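Side-chain contact in hypothetical protein (Bacteroides ovatus, PDB 4EPS), which is probably a component of the fimbrium tip, the end of a surface filament used in cell adhesion and biofilm formation: residues 185-190 with 272-277. Residues are numbered along the deposited sequence; the frame is centred on the assembly and turned at random.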
ATOM      1  N   THR A 185      13.810  13.151  -2.345  1.00 32.51           N
ATOM      2  CA  THR A 185      13.744  13.466  -0.920  1.00 31.61           C
ATOM      3  C   THR A 185      12.321  13.202  -0.424  1.00 33.84           C
ATOM      4  O   THR A 185      11.414  13.156  -1.262  1.00 32.08           O
ATOM      5  CB  THR A 185      14.179  14.971  -0.748  1.00 41.19           C
ATOM      6  OG1 THR A 185      14.558  15.242   0.598  1.00 45.94           O
ATOM      7  CG2 THR A 185      13.121  15.959  -1.179  1.00 36.48           C
ATOM      8  N   PRO A 186      12.068  13.077   0.902  1.00 30.09           N
ATOM      9  CA  PRO A 186      10.689  12.832   1.346  1.00 28.49           C
ATOM     10  C   PRO A 186       9.712  13.922   0.908  1.00 27.74           C
ATOM     11  O   PRO A 186      10.048  15.114   0.843  1.00 26.04           O
ATOM     12  CB  PRO A 186      10.811  12.789   2.879  1.00 30.60           C
ATOM     13  CG  PRO A 186      12.209  12.294   3.115  1.00 35.36           C
ATOM     14  CD  PRO A 186      13.006  13.020   2.050  1.00 31.23           C
ATOM     15  N   TYR A 187       8.513  13.483   0.536  1.00 22.54           N
ATOM     16  CA  TYR A 187       7.411  14.377   0.174  1.00 21.55           C
ATOM     17  C   TYR A 187       6.672  14.654   1.456  1.00 24.40           C
ATOM     18  O   TYR A 187       6.146  13.716   2.037  1.00 24.10           O
ATOM     19  CB  TYR A 187       6.492  13.693  -0.867  1.00 22.35           C
ATOM     20  CG  TYR A 187       5.320  14.568  -1.251  1.00 21.35           C
ATOM     21  CD1 TYR A 187       4.158  14.594  -0.478  1.00 21.98           C
ATOM     22  CD2 TYR A 187       5.379  15.388  -2.379  1.00 21.91           C
ATOM     23  CE1 TYR A 187       3.075  15.398  -0.829  1.00 21.61           C
ATOM     24  CE2 TYR A 187       4.308  16.210  -2.731  1.00 21.61           C
ATOM     25  CZ  TYR A 187       3.162  16.211  -1.952  1.00 24.86           C
ATOM     26  OH  TYR A 187       2.119  17.022  -2.302  1.00 23.17           O
ATOM     27  N   VAL A 188       6.600  15.924   1.900  1.00 21.49           N
ATOM     28  CA  VAL A 188       5.977  16.226   3.191  1.00 21.47           C
ATOM     29  C   VAL A 188       4.955  17.336   3.079  1.00 23.46           C
ATOM     30  O   VAL A 188       5.278  18.438   2.647  1.00 25.48           O
ATOM     31  CB  VAL A 188       7.052  16.588   4.285  1.00 24.34           C
ATOM     32  CG1 VAL A 188       6.393  16.798   5.653  1.00 24.07           C
ATOM     33  CG2 VAL A 188       8.146  15.516   4.378  1.00 24.20           C
ATOM     34  N   ALA A 189       3.738  17.048   3.510  1.00 21.82           N
ATOM     35  CA  ALA A 189       2.647  18.027   3.599  1.00 21.13           C
ATOM     36  C   ALA A 189       2.855  18.806   4.910  1.00 24.62           C
ATOM     37  O   ALA A 189       2.940  18.188   5.962  1.00 23.45           O
ATOM     38  CB  ALA A 189       1.300  17.309   3.615  1.00 21.75           C
HETATM   39  N   MSE A 190       2.992  20.119   4.841  1.00 21.87           N
HETATM   40  CA  MSE A 190       3.263  20.953   6.029  1.00 22.09           C
HETATM   41  C   MSE A 190       2.181  21.985   6.219  1.00 28.27           C
HETATM   42  O   MSE A 190       1.543  22.403   5.251  1.00 27.68           O
HETATM   43  CB  MSE A 190       4.626  21.628   5.864  1.00 23.09           C
HETATM   44  CG  MSE A 190       5.771  20.635   5.963  1.00 27.23           C
HETATM   45 SE   MSE A 190       7.427  21.409   5.473  0.75 32.18          SE
HETATM   46  CE  MSE A 190       7.273  21.358   3.412  1.00 28.50           C
ATOM     47  N   ASP A 272      -7.155  11.968  -7.832  1.00 17.25           N
ATOM     48  CA  ASP A 272      -7.012  12.242  -6.401  1.00 15.58           C
ATOM     49  C   ASP A 272      -7.154  13.757  -6.123  1.00 19.28           C
ATOM     50  O   ASP A 272      -6.779  14.575  -6.972  1.00 19.18           O
ATOM     51  CB  ASP A 272      -5.670  11.754  -5.860  1.00 15.95           C
ATOM     52  CG  ASP A 272      -5.524  10.242  -5.691  1.00 20.37           C
ATOM     53  OD1 ASP A 272      -6.541   9.503  -5.891  1.00 19.52           O
ATOM     54  OD2 ASP A 272      -4.412   9.798  -5.362  1.00 22.34           O
ATOM     55  N   TYR A 273      -7.699  14.117  -4.958  1.00 17.38           N
ATOM     56  CA  TYR A 273      -7.897  15.528  -4.555  1.00 16.68           C
ATOM     57  C   TYR A 273      -6.603  16.069  -3.952  1.00 20.62           C
ATOM     58  O   TYR A 273      -6.002  15.427  -3.085  1.00 20.59           O
ATOM     59  CB  TYR A 273      -9.085  15.659  -3.548  1.00 17.49           C
ATOM     60  CG  TYR A 273     -10.390  15.181  -4.145  1.00 18.45           C
ATOM     61  CD1 TYR A 273     -11.170  16.028  -4.935  1.00 18.81           C
ATOM     62  CD2 TYR A 273     -10.863  13.891  -3.899  1.00 18.42           C
ATOM     63  CE1 TYR A 273     -12.375  15.591  -5.489  1.00 19.48           C
ATOM     64  CE2 TYR A 273     -12.051  13.432  -4.471  1.00 19.46           C
ATOM     65  CZ  TYR A 273     -12.815  14.291  -5.245  1.00 21.07           C
ATOM     66  OH  TYR A 273     -13.989  13.845  -5.800  1.00 19.96           O
ATOM     67  N   TYR A 274      -6.181  17.254  -4.403  1.00 18.74           N
ATOM     68  CA  TYR A 274      -4.934  17.893  -3.998  1.00 18.58           C
ATOM     69  C   TYR A 274      -5.214  19.157  -3.197  1.00 21.88           C
ATOM     70  O   TYR A 274      -6.044  19.981  -3.590  1.00 20.15           O
ATOM     71  CB  TYR A 274      -4.076  18.224  -5.254  1.00 19.65           C
ATOM     72  CG  TYR A 274      -2.626  18.473  -4.890  1.00 20.66           C
ATOM     73  CD1 TYR A 274      -1.752  17.414  -4.668  1.00 22.30           C
ATOM     74  CD2 TYR A 274      -2.133  19.773  -4.751  1.00 21.16           C
ATOM     75  CE1 TYR A 274      -0.415  17.637  -4.346  1.00 21.30           C
ATOM     76  CE2 TYR A 274      -0.798  20.007  -4.425  1.00 21.30           C
ATOM     77  CZ  TYR A 274       0.056  18.935  -4.224  1.00 23.00           C
ATOM     78  OH  TYR A 274       1.363  19.153  -3.875  1.00 22.68           O
ATOM     79  N   TYR A 275      -4.529  19.306  -2.058  1.00 19.95           N
ATOM     80  CA  TYR A 275      -4.806  20.397  -1.115  1.00 19.72           C
ATOM     81  C   TYR A 275      -3.660  21.412  -0.975  1.00 23.16           C
ATOM     82  O   TYR A 275      -2.530  21.135  -1.342  1.00 23.09           O
ATOM     83  CB  TYR A 275      -5.182  19.789   0.266  1.00 20.47           C
ATOM     84  CG  TYR A 275      -6.543  19.131   0.194  1.00 20.27           C
ATOM     85  CD1 TYR A 275      -6.689  17.830  -0.293  1.00 21.61           C
ATOM     86  CD2 TYR A 275      -7.703  19.837   0.533  1.00 20.71           C
ATOM     87  CE1 TYR A 275      -7.951  17.268  -0.497  1.00 21.76           C
ATOM     88  CE2 TYR A 275      -8.969  19.264   0.378  1.00 20.83           C
ATOM     89  CZ  TYR A 275      -9.086  17.979  -0.137  1.00 25.88           C
ATOM     90  OH  TYR A 275     -10.329  17.424  -0.325  1.00 22.98           O
ATOM     91  N   ALA A 276      -3.979  22.601  -0.435  1.00 22.36           N
ATOM     92  CA  ALA A 276      -3.059  23.727  -0.250  1.00 22.70           C
ATOM     93  C   ALA A 276      -1.795  23.369   0.562  1.00 25.28           C
ATOM     94  O   ALA A 276      -0.743  23.977   0.345  1.00 25.66           O
ATOM     95  CB  ALA A 276      -3.790  24.892   0.401  1.00 24.05           C
ATOM     96  N   ASP A 277      -1.866  22.362   1.446  1.00 23.34           N
ATOM     97  CA  ASP A 277      -0.694  21.977   2.242  1.00 23.80           C
ATOM     98  C   ASP A 277       0.121  20.875   1.528  1.00 27.03           C
ATOM     99  O   ASP A 277       1.162  20.440   2.038  1.00 26.65           O
ATOM    100  CB  ASP A 277      -1.150  21.511   3.651  1.00 25.36           C
ATOM    101  CG  ASP A 277      -1.994  20.238   3.665  1.00 31.98           C
ATOM    102  OD1 ASP A 277      -2.534  19.858   2.585  1.00 28.48           O
ATOM    103  OD2 ASP A 277      -2.182  19.665   4.761  1.00 33.80           O
TER
HETATM  104  O   HOH W   1       3.872  20.916   1.954  1.00 29.82           O
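Tyr187 and Tyr274 approach from opposite directions and meet through their phenol oxygens. Tyr274 OH donates to Tyr187 OH over 2.8 Å. The donor lies at the edge of the Tyr187 ring, in its plane. Tyr187 OH also comes within 3.3 Å of Tyr274 CE1. Both side chains hold CG anti to the backbone N (chi1 179° in Tyr187, -162° in Tyr274), which extends each ring from its strand so that the two hydroxyls meet. Tyr187 OH has a second hydrogen-bond partner in the carbonyl of Gly278, just past the other segment, so its buried hydroxyl is held twice. A phenylalanine in place of Tyr274 would probably leave Tyr187 OH without this donor, keeping its bond to Gly278 O but losing the hydroxyl link between the two strands. The contact joins two separate sheets. Strand 187-190 pairs antiparallel with the long strand 148-174 in the fimbrillin-like region. Strand 273-275 belongs to an antiparallel sheet that includes the C-terminal strand 502-509. Beyond the tyrosines, the backbone of Val188 takes part through a water. This water donates to Val188 O and Asp277 O and accepts from Met190 N, at 3.1 Å. At Ala189 the fit is close: CA makes a CH...O contact of 3.2 Å with Asp277 O, and CB packs against the same oxygen. Met190 N also gives Asp277 O a weak direct hydrogen bond of 3.4 Å. Met190 O sits 3.3 Å from Asp277 CB, while the Asp277 carboxylate binds Ser279 through OD1 and a glycerol, probably from the crystallisation liquor, through OD2.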